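Local coordinates for protein putative trimethylamine methyltransferase (PDB 4YYC) that belongs to the trimethylamine methyltransferase family and probably transfers methyl groups, although its own substrate is not established, at residues A260-Y263 with A264-Q268. Residues are numbered along the deposited sequence; the frame is centred on the assembly and turned at random. Where two conformers were deposited one is given.
Sequences AKVY and ARHNQ
The imidazole of His266 turns an edge to the backbone of Val262, CD2 lying 3.0 Å from Val262 O and near the ring plane, while Arg265 CB sits over the rim of one face. Both residues belong to a Schellman motif ending helix 254-265, which connects parallel strands 240-245 and 269-277 in a beta-alpha-beta crossover. An imidazole suits this place, probably because its polarised C-H can face that carbonyl while ND1 bonds Glu235. The Tyr263 ring meets Gln268 obliquely, Tyr263 CD1 to Gln268 CB 3.8 Å, with ring and amide planes 60° apart; the tyrosine hydroxyl goes to Ser211 O.

Ordinary helical bonding lasts through Arg265 N to Lys261 O; His266 N then makes a weak bond to Val262 O and another to Tyr263 O (3.0 Å). Asn267 takes the left-handed backbone conformation (phi 68°), a turn asparagine tolerates well, and brings Gln268 N back to Tyr263 O at 2.9 Å. The two donors grip this carbonyl from opposite faces, neither on a lone pair.

A bend at chi2 (-55°) brings Gln268 NE2 to His266 O at 2.9 Å, the oxygen almost exactly in the amide plane. NE2 also bonds Asn237 O, while OE1 accepts from Val239 N and bonds Thr240 OG1. A leucine here would probably leave Val239 N and His266 O without these side-chain partners and weaken the tie to Val239 and Thr240.

The Arg265 stem, extended from CG to NE, carries its guanidinium beside Lys261 CB (Arg265 NH1 to Lys261 CB 3.9 Å). Long chains let both cations form salt bridges with Glu82, Lys261 NZ adding one to Asp80, which probably offsets their like charges. At the in-plane guanidinium edge, a water accepts from Arg265 NH1 (2.8 Å) and gives a weak bond to Lys261 O.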
loop_
_atom_site.group_PDB
_atom_site.type_symbol
_atom_site.label_atom_id
_atom_site.label_comp_id
_atom_site.label_asym_id
_atom_site.label_seq_id
_atom_site.Cartn_x
_atom_site.Cartn_y
_atom_site.Cartn_z
ATOM N N ALA A 260 8.242 -23.826 23.143
ATOM C CA ALA A 260 7.064 -23.204 23.750
ATOM C C ALA A 260 6.977 -23.530 25.223
ATOM O O ALA A 260 6.708 -22.645 26.048
ATOM C CB ALA A 260 5.788 -23.631 23.032
ATOM N N LYS A 261 7.248 -24.800 25.570
ATOM C CA LYS A 261 7.189 -25.199 26.984
ATOM C C LYS A 261 8.234 -24.433 27.840
ATOM O O LYS A 261 7.916 -23.962 28.962
ATOM C CB LYS A 261 7.341 -26.719 27.149
ATOM C CG LYS A 261 6.167 -27.472 26.569
ATOM C CD LYS A 261 6.157 -28.973 26.789
ATOM C CE LYS A 261 7.302 -29.697 26.165
ATOM N NZ LYS A 261 7.151 -31.167 26.427
ATOM N N VAL A 262 9.445 -24.266 27.314
ATOM C CA VAL A 262 10.448 -23.527 28.068
ATOM C C VAL A 262 10.030 -22.083 28.280
ATOM O O VAL A 262 10.016 -21.582 29.387
ATOM C CB VAL A 262 11.825 -23.564 27.364
ATOM C CG1 VAL A 262 12.838 -22.627 28.029
ATOM C CG2 VAL A 262 12.343 -24.994 27.239
ATOM N N TYR A 263 9.719 -21.390 27.188
ATOM C CA TYR A 263 9.386 -19.995 27.302
ATOM C C TYR A 263 8.137 -19.719 28.122
ATOM O O TYR A 263 8.160 -18.821 28.991
ATOM C CB TYR A 263 9.299 -19.371 25.914
ATOM C CG TYR A 263 10.684 -19.255 25.272
ATOM C CD1 TYR A 263 11.691 -18.572 25.928
ATOM C CD2 TYR A 263 10.983 -19.825 24.040
ATOM C CE1 TYR A 263 12.946 -18.415 25.366
ATOM C CE2 TYR A 263 12.255 -19.683 23.497
ATOM C CZ TYR A 263 13.206 -18.974 24.164
ATOM O OH TYR A 263 14.448 -18.842 23.594
ATOM N N ALA A 264 7.083 -20.523 27.932
ATOM C CA ALA A 264 5.876 -20.338 28.744
ATOM C C ALA A 264 6.136 -20.577 30.228
ATOM O O ALA A 264 5.536 -19.909 31.046
ATOM C CB ALA A 264 4.733 -21.191 28.225
ATOM N N ARG A 265 7.040 -21.475 30.602
ATOM C CA ARG A 265 7.343 -21.650 32.008
ATOM C C ARG A 265 8.111 -20.510 32.633
ATOM O O ARG A 265 8.087 -20.365 33.859
ATOM C CB ARG A 265 8.115 -22.940 32.214
ATOM C CG ARG A 265 7.250 -24.172 32.142
ATOM C CD ARG A 265 7.930 -25.330 32.840
ATOM N NE ARG A 265 7.059 -26.494 32.861
ATOM C CZ ARG A 265 7.081 -27.493 31.976
ATOM N NH1 ARG A 265 7.923 -27.514 30.959
ATOM N NH2 ARG A 265 6.223 -28.506 32.146
ATOM N N HIS A 266 8.782 -19.696 31.810
ATOM C CA HIS A 266 9.540 -18.553 32.294
ATOM C C HIS A 266 8.938 -17.187 31.928
ATOM O O HIS A 266 9.643 -16.207 31.951
ATOM C CB HIS A 266 10.966 -18.674 31.749
ATOM C CG HIS A 266 11.674 -19.878 32.260
ATOM N ND1 HIS A 266 12.107 -19.975 33.554
ATOM C CD2 HIS A 266 11.974 -21.051 31.661
ATOM C CE1 HIS A 266 12.637 -21.172 33.752
ATOM N NE2 HIS A 266 12.608 -21.833 32.606
ATOM N N ASN A 267 7.625 -17.149 31.658
ATOM C CA ASN A 267 6.920 -15.863 31.482
ATOM C C ASN A 267 7.377 -15.161 30.220
ATOM O O ASN A 267 7.269 -13.926 30.148
ATOM C CB ASN A 267 7.153 -14.915 32.697
ATOM C CG ASN A 267 6.032 -13.901 32.931
ATOM O OD1 ASN A 267 5.741 -13.010 32.104
ATOM N ND2 ASN A 267 5.442 -14.003 34.080
ATOM N N GLN A 268 7.930 -15.913 29.249
ATOM C CA GLN A 268 8.373 -15.314 28.001
ATOM C C GLN A 268 7.331 -15.579 26.914
ATOM O O GLN A 268 6.513 -16.485 27.045
ATOM C CB GLN A 268 9.725 -15.846 27.599
ATOM C CG GLN A 268 10.770 -15.668 28.680
ATOM C CD GLN A 268 10.870 -14.244 29.121
ATOM O OE1 GLN A 268 11.167 -13.361 28.290
ATOM N NE2 GLN A 268 10.591 -13.970 30.412
HETATM O O HOH W 1 10.222 -25.951 30.649
#